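Local coordinates for putative DNA-binding protein (Ralstonia eutropha, PDB 3HWU) that is of unknown function but carries a PCC (DUF296) domain and may bind DNA, at residues G6-T11 / Y15-R20; L32-H37 / G86-H91; G55-D58 / Q63-P66. One frame throughout, in Å; residues are numbered along the deposited sequence. Where two conformers were deposited one is given.

In the fold
The three contacts are spread over one antiparallel sheet of the PCC domain. Interactions 1 and 3 are beta hairpins at its two outermost strands, with centres about 31 Å apart on opposite sides of the chain's centre. Interaction 2 packs helix 25-35 onto strand 87-97, an inner strand of the sheet. It touches interaction 1. Tyr8 OH lies 2.6 Å from Glu36 OE2, and Leu32 packs on Tyr8 and Met17. Interaction 3 does not touch the others and comes within about 8 Å of interaction 2 at the nearest atoms. His91 of interaction 2, with His93 and His107, may form an empty metal site. Phe64 of interaction 3 stacks on His107. Such a site remains unconfirmed.

Interaction 1 (G6-T11 / Y15-R20); sequences GKYMKT and YLMVLR
Tyr15, Lys7 and Leu16 bury the most surface in this antiparallel beta hairpin, which pairs 6-11 with 15-20. It edges the sheet, and strand 14-20 is hydrogen-bonded on to strand 117-125. Tyr8 is the ring partner of Tyr15, and the two tyrosines run alongside each other on the same face. Their rings form an offset edge-to-face pair, with the edge of Tyr8 toward the face of Tyr15 and the planes at 84°. Tyr8 CD2 comes 3.7 Å from Tyr15 CD1. Tyr8 sets CG between its backbone N and carbonyl carbon (chi1 67°), and its OH hydrogen-bonds Glu36 OE2, beyond the hairpin. Lys7 is bent at chi2 and runs past Val18 O to Arg20, with CE 4.1 Å from Arg20 CG. Their charged ends part company: Lys7 bridges to Asp23, and Arg20 carries the hairpin to Asp134 of the second subunit. On the sheet face away from the tyrosines, Met9 CE, of a selenomethionine, rests 3.9 Å from Leu16 CD2. Met9 and Leu16 exchange two backbone hydrogen bonds, and Val18 N donates to Lys7 O. One water donates to both Gly6 O and Val18 O, at 2.7 Å from Val18 O.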
loop_
_atom_site.group_PDB
_atom_site.type_symbol
_atom_site.label_atom_id
_atom_site.label_comp_id
_atom_site.label_asym_id
_atom_site.label_seq_id
_atom_site.Cartn_x
_atom_site.Cartn_y
_atom_site.Cartn_z
ATOM N N GLY A 6 -7.806 -19.571 -13.681
ATOM C CA GLY A 6 -8.492 -18.315 -13.897
ATOM C C GLY A 6 -8.342 -17.250 -12.817
ATOM O O GLY A 6 -9.047 -16.236 -12.838
ATOM N N LYS A 7 -7.463 -17.486 -11.855
ATOM C CA LYS A 7 -7.359 -16.586 -10.709
ATOM C C LYS A 7 -6.115 -15.690 -10.793
ATOM O O LYS A 7 -5.967 -14.817 -9.946
ATOM C CB LYS A 7 -7.298 -17.349 -9.377
ATOM C CG LYS A 7 -8.465 -18.294 -9.051
ATOM C CD LYS A 7 -9.723 -17.570 -8.711
ATOM C CE LYS A 7 -10.892 -18.503 -8.313
ATOM N NZ LYS A 7 -10.859 -19.043 -6.962
ATOM N N TYR A 8 -5.238 -15.877 -11.767
ATOM C CA TYR A 8 -4.112 -14.975 -11.908
ATOM C C TYR A 8 -3.641 -14.896 -13.348
ATOM O O TYR A 8 -3.969 -15.758 -14.197
ATOM C CB TYR A 8 -2.968 -15.368 -10.964
ATOM C CG TYR A 8 -2.277 -16.678 -11.261
ATOM C CD1 TYR A 8 -2.787 -17.854 -10.797
ATOM C CD2 TYR A 8 -1.080 -16.709 -11.960
ATOM C CE1 TYR A 8 -2.132 -19.050 -11.039
ATOM C CE2 TYR A 8 -0.420 -17.906 -12.202
ATOM C CZ TYR A 8 -0.949 -19.055 -11.746
ATOM O OH TYR A 8 -0.278 -20.235 -11.988
HETATM N N MSE A 9 -2.843 -13.872 -13.609
HETATM C CA MSE A 9 -2.162 -13.666 -14.886
HETATM C C MSE A 9 -0.719 -13.248 -14.636
HETATM O O MSE A 9 -0.416 -12.575 -13.652
HETATM C CB MSE A 9 -2.874 -12.638 -15.783
HETATM C CG MSE A 9 -2.674 -11.192 -15.451
HETATM SE SE MSE A 9 -3.730 -10.042 -16.634
HETATM C CE MSE A 9 -2.756 -8.501 -16.110
ATOM N N LYS A 10 0.161 -13.655 -15.529
ATOM C CA LYS A 10 1.552 -13.203 -15.505
ATOM C C LYS A 10 1.636 -11.766 -15.988
ATOM O O LYS A 10 1.043 -11.423 -17.022
ATOM C CB LYS A 10 2.447 -14.141 -16.366
ATOM C CG LYS A 10 3.965 -13.934 -16.158
ATOM C CD LYS A 10 4.872 -14.601 -17.176
ATOM C CE LYS A 10 6.366 -14.062 -17.039
ATOM N NZ LYS A 10 6.657 -12.495 -16.956
ATOM N N THR A 11 2.394 -10.963 -15.238
ATOM C CA THR A 11 2.675 -9.576 -15.607
ATOM C C THR A 11 4.187 -9.415 -15.816
ATOM O O THR A 11 4.973 -10.267 -15.390
ATOM C CB THR A 11 2.201 -8.610 -14.533
ATOM O OG1 THR A 11 2.966 -8.869 -13.361
ATOM C CG2 THR A 11 0.698 -8.790 -14.242
ATOM N N TYR A 15 2.888 -11.146 -11.004
ATOM C CA TYR A 15 1.553 -11.658 -11.301
ATOM C C TYR A 15 0.521 -10.656 -10.822
ATOM O O TYR A 15 0.787 -9.842 -9.918
ATOM C CB TYR A 15 1.295 -12.985 -10.539
ATOM C CG TYR A 15 2.255 -14.061 -10.945
ATOM C CD1 TYR A 15 2.072 -14.789 -12.116
ATOM C CD2 TYR A 15 3.374 -14.332 -10.188
ATOM C CE1 TYR A 15 3.001 -15.777 -12.499
ATOM C CE2 TYR A 15 4.290 -15.312 -10.569
ATOM C CZ TYR A 15 4.110 -15.996 -11.719
ATOM O OH TYR A 15 5.063 -16.923 -12.099
ATOM N N LEU A 16 -0.676 -10.745 -11.386
ATOM C CA LEU A 16 -1.871 -10.079 -10.854
ATOM C C LEU A 16 -2.859 -11.196 -10.557
ATOM O O LEU A 16 -3.172 -12.017 -11.434
ATOM C CB LEU A 16 -2.487 -9.133 -11.902
ATOM C CG LEU A 16 -3.763 -8.414 -11.477
ATOM C CD1 LEU A 16 -3.548 -7.409 -10.320
ATOM C CD2 LEU A 16 -4.430 -7.723 -12.686
HETATM N N MSE A 17 -3.369 -11.212 -9.335
HETATM C CA MSE A 17 -4.309 -12.234 -8.913
HETATM C C MSE A 17 -5.674 -11.590 -8.597
HETATM O O MSE A 17 -5.723 -10.535 -7.961
HETATM C CB MSE A 17 -3.715 -12.959 -7.699
HETATM C CG MSE A 17 -4.564 -14.005 -7.023
HETATM SE SE MSE A 17 -3.549 -15.046 -5.705
HETATM C CE MSE A 17 -3.565 -16.515 -6.777
ATOM N N VAL A 18 -6.768 -12.218 -9.063
ATOM C CA VAL A 18 -8.125 -11.780 -8.738
ATOM C C VAL A 18 -8.839 -12.976 -8.099
ATOM O O VAL A 18 -9.212 -13.929 -8.769
ATOM C CB VAL A 18 -8.931 -11.206 -9.934
ATOM C CG1 VAL A 18 -10.349 -10.800 -9.465
ATOM C CG2 VAL A 18 -8.208 -10.030 -10.575
ATOM N N LEU A 19 -8.968 -12.914 -6.784
ATOM C CA LEU A 19 -9.652 -13.928 -6.008
ATOM C C LEU A 19 -11.126 -13.566 -5.894
ATOM O O LEU A 19 -11.521 -12.417 -6.055
ATOM C CB LEU A 19 -8.998 -14.108 -4.641
ATOM C CG LEU A 19 -7.503 -14.429 -4.660
ATOM C CD1 LEU A 19 -6.998 -14.594 -3.192
ATOM C CD2 LEU A 19 -7.185 -15.714 -5.437
ATOM N N ARG A 20 -11.939 -14.588 -5.675
ATOM C CA ARG A 20 -13.371 -14.527 -5.788
ATOM C C ARG A 20 -14.058 -15.003 -4.513
ATOM O O ARG A 20 -13.415 -15.484 -3.589
ATOM C CB ARG A 20 -13.781 -15.386 -6.999
ATOM C CG ARG A 20 -13.033 -15.063 -8.254
ATOM C CD ARG A 20 -13.443 -13.718 -8.761
ATOM N NE ARG A 20 -14.819 -13.788 -9.187
ATOM C CZ ARG A 20 -15.180 -14.155 -10.403
ATOM N NH1 ARG A 20 -14.255 -14.438 -11.312
ATOM N NH2 ARG A 20 -16.457 -14.221 -10.681
HETATM O O HOH W 1 -10.593 -14.394 -11.072
HETATM O O HOH W 2 2.177 -7.376 -11.064
#

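Interaction 2 (L32-H37 / G86-H91); sequences LARDEH and GKPSIH
Arg34 places CG anti to its carbonyl carbon (chi1 -71°), which sets CG beside the ring of Pro88, and the bend at chi3 (-68°) folds the guanidinium NH1 back to it. The arginine chain crosses the proline at about a right angle. Arg34 NH1 is 3.5 Å from Pro88 CG, and Arg34 CG is 3.7 Å from the same atom. Pro88 CD also lies near Arg34 NH1, at 3.6 Å, so the arginine meets the CG-CD side of the ring twice, with its CG methylene and with its polar end. Arg34 was modelled in two conformers. These contacts hold for the given one and are less certain than that of Ala33. No hydrogen bond joins the two segments; Arg34 NH2 donates to Gln31 OE1 within its own helix. Ala33 takes the other part of the proline. Its CB points toward the strand and sits 4.0 Å from Pro88 CB. The contact buries only 145 Å², and Pro88 gives the largest share. Ala33 and Arg34 belong to the last turn of helix 25-35. From the same helix Glu30 also touches Pro88, while Leu26 and Leu29 reach Ile90. Neighbouring strand 72-84 brings Ile81 against Ala33 and Ile90, and Trp83 against Pro88.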
loop_
_atom_site.group_PDB
_atom_site.type_symbol
_atom_site.label_atom_id
_atom_site.label_comp_id
_atom_site.label_asym_id
_atom_site.label_seq_id
_atom_site.Cartn_x
_atom_site.Cartn_y
_atom_site.Cartn_z
ATOM N N LEU A 32 -0.146 -20.059 -5.013
ATOM C CA LEU A 32 0.561 -19.417 -6.103
ATOM C C LEU A 32 2.088 -19.620 -5.953
ATOM O O LEU A 32 2.803 -19.894 -6.929
ATOM C CB LEU A 32 0.232 -17.917 -6.116
ATOM C CG LEU A 32 0.904 -17.102 -7.229
ATOM C CD1 LEU A 32 0.312 -17.342 -8.578
ATOM C CD2 LEU A 32 0.824 -15.589 -6.894
ATOM N N ALA A 33 2.572 -19.453 -4.731
ATOM C CA ALA A 33 4.011 -19.642 -4.468
ATOM C C ALA A 33 4.475 -21.049 -4.864
ATOM O O ALA A 33 5.538 -21.231 -5.485
ATOM C CB ALA A 33 4.338 -19.332 -2.976
ATOM N N ARG A 34 3.673 -22.046 -4.492
ATOM C CA ARG A 34 3.995 -23.418 -4.832
ATOM C C ARG A 34 3.831 -23.724 -6.327
ATOM O O ARG A 34 4.698 -24.412 -6.889
ATOM C CB ARG A 34 3.164 -24.390 -3.989
ATOM C CG ARG A 34 3.494 -24.517 -2.525
ATOM C CD ARG A 34 2.733 -25.722 -1.927
ATOM N NE ARG A 34 1.299 -25.456 -1.916
ATOM C CZ ARG A 34 0.675 -24.850 -0.919
ATOM N NH1 ARG A 34 1.352 -24.512 0.172
ATOM N NH2 ARG A 34 -0.625 -24.600 -0.994
ATOM N N ASP A 35 2.764 -23.243 -6.983
ATOM C CA ASP A 35 2.485 -23.534 -8.396
ATOM C C ASP A 35 3.440 -22.843 -9.340
ATOM O O ASP A 35 3.815 -23.385 -10.382
ATOM C CB ASP A 35 1.055 -23.158 -8.831
ATOM C CG ASP A 35 -0.017 -24.060 -8.260
ATOM O OD1 ASP A 35 0.309 -25.057 -7.579
ATOM O OD2 ASP A 35 -1.215 -23.718 -8.510
ATOM N N GLU A 36 3.849 -21.632 -8.978
ATOM C CA GLU A 36 4.721 -20.846 -9.823
ATOM C C GLU A 36 6.162 -20.845 -9.271
ATOM O O GLU A 36 7.020 -20.133 -9.827
ATOM C CB GLU A 36 4.193 -19.404 -9.965
ATOM C CG GLU A 36 2.921 -19.289 -10.789
ATOM C CD GLU A 36 3.087 -19.584 -12.276
ATOM O OE1 GLU A 36 4.180 -19.325 -12.828
ATOM O OE2 GLU A 36 2.099 -20.036 -12.906
ATOM N N HIS A 37 6.440 -21.607 -8.217
ATOM C CA HIS A 37 7.806 -21.719 -7.649
ATOM C C HIS A 37 8.403 -20.332 -7.416
ATOM O O HIS A 37 9.535 -20.043 -7.778
ATOM C CB HIS A 37 8.692 -22.581 -8.572
ATOM C CG HIS A 37 7.983 -23.796 -9.088
ATOM N ND1 HIS A 37 7.381 -23.853 -10.335
ATOM C CD2 HIS A 37 7.646 -24.936 -8.452
ATOM C CE1 HIS A 37 6.753 -25.007 -10.458
ATOM N NE2 HIS A 37 6.904 -25.687 -9.328
ATOM N N GLY A 86 10.691 -25.327 3.901
ATOM C CA GLY A 86 10.198 -25.857 2.656
ATOM C C GLY A 86 8.784 -25.499 2.233
ATOM O O GLY A 86 8.314 -25.936 1.177
ATOM N N LYS A 87 8.086 -24.756 3.078
ATOM C CA LYS A 87 6.690 -24.388 2.854
ATOM C C LYS A 87 6.605 -22.889 2.637
ATOM O O LYS A 87 7.417 -22.143 3.190
ATOM C CB LYS A 87 5.842 -24.735 4.072
ATOM C CG LYS A 87 5.865 -26.255 4.399
ATOM C CD LYS A 87 4.892 -26.601 5.510
ATOM C CE LYS A 87 5.395 -26.172 6.833
ATOM N N PRO A 88 5.616 -22.454 1.852
ATOM C CA PRO A 88 5.470 -21.013 1.704
ATOM C C PRO A 88 5.164 -20.350 3.023
ATOM O O PRO A 88 4.405 -20.884 3.828
ATOM C CB PRO A 88 4.314 -20.851 0.715
ATOM C CG PRO A 88 3.968 -22.151 0.258
ATOM C CD PRO A 88 4.623 -23.196 1.089
ATOM N N SER A 89 5.728 -19.170 3.199
ATOM C CA SER A 89 5.612 -18.394 4.425
ATOM C C SER A 89 5.200 -16.986 4.074
ATOM O O SER A 89 6.003 -16.191 3.573
ATOM C CB SER A 89 6.935 -18.384 5.174
ATOM O OG SER A 89 6.871 -17.610 6.350
ATOM N N ILE A 90 3.885 -16.739 4.174
ATOM C CA ILE A 90 3.301 -15.449 3.781
ATOM C C ILE A 90 3.311 -14.552 5.023
ATOM O O ILE A 90 2.891 -14.937 6.118
ATOM C CB ILE A 90 1.850 -15.617 3.245
ATOM C CG1 ILE A 90 1.716 -16.642 2.137
ATOM C CG2 ILE A 90 1.274 -14.309 2.743
ATOM C CD1 ILE A 90 2.599 -16.443 0.943
ATOM N N HIS A 91 3.750 -13.319 4.864
ATOM C CA HIS A 91 3.762 -12.310 5.909
ATOM C C HIS A 91 2.931 -11.174 5.375
ATOM O O HIS A 91 3.320 -10.508 4.407
ATOM C CB HIS A 91 5.180 -11.824 6.186
ATOM C CG HIS A 91 5.269 -10.827 7.271
ATOM N ND1 HIS A 91 6.369 -10.015 7.465
ATOM C CD2 HIS A 91 4.382 -10.508 8.240
ATOM C CE1 HIS A 91 6.160 -9.268 8.536
ATOM N NE2 HIS A 91 4.961 -9.552 9.024
#

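Interaction 3 (G55-D58 / Q63-P66); sequences GFYD and QFDP
This contact is a beta hairpin at an outermost strand of the antiparallel sheet, joining strand 51-58 to strand 63-70. Its main side-chain feature is the meeting of Tyr57 and Phe64, a non-hydrogen-bonded pair whose rings lie on the same side of the sheet. Tyr57 turns an edge to the face of Phe64, with the planes at 63° and the centroids 4.8 Å apart. Tyr57 CD1 stands over the centre of the Phe64 ring, 3.6 Å above its plane. Tyr57 CB packs against the same ring, at 3.7 Å from Phe64 CE1. The tyrosine has CG anti to its backbone N (chi1 -165°), which brings the CD1 edge over its neighbour. In the phenylalanine CG is anti to the carbonyl carbon (chi1 -71°), and the ring also reaches back along the first strand to Gly55. Phe64 CD1 comes 3.7 Å from Gly55 C. The ring lies close over the Gly55 backbone.

Four backbone hydrogen bonds tie the strands. Phe56 and Asp65 exchange two, and both are 2.9 Å long: Phe56 N to Asp65 O, and Asp65 N to Phe56 O. Asp58 and Gln63 exchange the other two, of which Gln63 N to Asp58 O is the longer at 3.3 Å. In the given conformer Asp58 OD2 forms a salt bridge with Arg61 NE in the turn. Beside the hairpin, strand 103-114 hydrogen-bonds the backbone of Gly55 through that of His107, whose ring stacks on Phe64. Phe56 packs on Asn71 of the third subunit, so this outer hairpin also meets the trimer neighbour.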
loop_
_atom_site.group_PDB
_atom_site.type_symbol
_atom_site.label_atom_id
_atom_site.label_comp_id
_atom_site.label_asym_id
_atom_site.label_seq_id
_atom_site.Cartn_x
_atom_site.Cartn_y
_atom_site.Cartn_z
ATOM N N GLY A 55 -3.914 -10.663 14.419
ATOM C CA GLY A 55 -3.309 -11.100 15.664
ATOM C C GLY A 55 -2.336 -10.055 16.174
ATOM O O GLY A 55 -1.604 -9.460 15.375
ATOM N N PHE A 56 -2.285 -9.834 17.496
ATOM C CA PHE A 56 -1.302 -8.966 18.123
ATOM C C PHE A 56 -0.465 -9.879 18.994
ATOM O O PHE A 56 -0.942 -10.499 19.961
ATOM C CB PHE A 56 -1.930 -7.828 18.925
ATOM C CG PHE A 56 -0.961 -6.763 19.273
ATOM C CD1 PHE A 56 -0.566 -5.817 18.343
ATOM C CD2 PHE A 56 -0.424 -6.685 20.539
ATOM C CE1 PHE A 56 0.355 -4.841 18.675
ATOM C CE2 PHE A 56 0.483 -5.697 20.877
ATOM C CZ PHE A 56 0.874 -4.787 19.937
ATOM N N TYR A 57 0.817 -9.972 18.684
ATOM C CA TYR A 57 1.650 -10.993 19.306
ATOM C C TYR A 57 2.056 -10.634 20.731
ATOM O O TYR A 57 2.470 -9.515 21.008
ATOM C CB TYR A 57 2.905 -11.217 18.479
ATOM C CG TYR A 57 3.653 -12.487 18.839
ATOM C CD1 TYR A 57 3.122 -13.730 18.545
ATOM C CD2 TYR A 57 4.891 -12.449 19.455
ATOM C CE1 TYR A 57 3.798 -14.894 18.861
ATOM C CE2 TYR A 57 5.578 -13.595 19.764
ATOM C CZ TYR A 57 5.025 -14.821 19.475
ATOM O OH TYR A 57 5.737 -15.978 19.730
ATOM N N ASP A 58 1.955 -11.640 21.603
ATOM C CA ASP A 58 2.277 -11.573 23.030
ATOM C C ASP A 58 3.592 -12.347 23.202
ATOM O O ASP A 58 3.600 -13.569 23.103
ATOM C CB ASP A 58 1.128 -12.228 23.821
ATOM C CG ASP A 58 1.239 -12.056 25.338
ATOM O OD1 ASP A 58 2.380 -12.032 25.887
ATOM O OD2 ASP A 58 0.162 -12.022 25.964
ATOM N N GLN A 63 2.124 -16.206 21.879
ATOM C CA GLN A 63 0.858 -16.431 21.198
ATOM C C GLN A 63 0.365 -15.117 20.630
ATOM O O GLN A 63 0.619 -14.077 21.206
ATOM C CB GLN A 63 -0.216 -16.932 22.197
ATOM C CG GLN A 63 0.092 -18.318 22.749
ATOM C CD GLN A 63 -0.800 -18.730 23.877
ATOM O OE1 GLN A 63 -0.455 -19.642 24.637
ATOM N NE2 GLN A 63 -1.955 -18.094 24.000
ATOM N N PHE A 64 -0.346 -15.190 19.516
ATOM C CA PHE A 64 -1.132 -14.049 19.008
ATOM C C PHE A 64 -2.473 -13.908 19.756
ATOM O O PHE A 64 -3.149 -14.921 19.984
ATOM C CB PHE A 64 -1.415 -14.202 17.511
ATOM C CG PHE A 64 -0.225 -14.015 16.625
ATOM C CD1 PHE A 64 0.201 -12.758 16.206
ATOM C CD2 PHE A 64 0.449 -15.111 16.145
ATOM C CE1 PHE A 64 1.298 -12.609 15.394
ATOM C CE2 PHE A 64 1.526 -14.976 15.334
ATOM C CZ PHE A 64 1.980 -13.748 14.956
ATOM N N ASP A 65 -2.839 -12.711 20.199
ATOM C CA ASP A 65 -4.197 -12.432 20.666
ATOM C C ASP A 65 -4.964 -12.107 19.377
ATOM O O ASP A 65 -4.575 -11.160 18.670
ATOM C CB ASP A 65 -4.241 -11.201 21.562
ATOM C CG ASP A 65 -5.641 -10.920 22.118
ATOM O OD1 ASP A 65 -6.276 -11.875 22.594
ATOM O OD2 ASP A 65 -6.133 -9.773 22.112
ATOM N N PRO A 66 -6.016 -12.879 19.045
ATOM C CA PRO A 66 -6.694 -12.641 17.779
ATOM C C PRO A 66 -7.940 -11.800 17.857
ATOM O O PRO A 66 -8.584 -11.705 18.897
ATOM C CB PRO A 66 -7.109 -14.041 17.368
ATOM C CG PRO A 66 -7.490 -14.681 18.737
ATOM C CD PRO A 66 -6.556 -14.074 19.746
#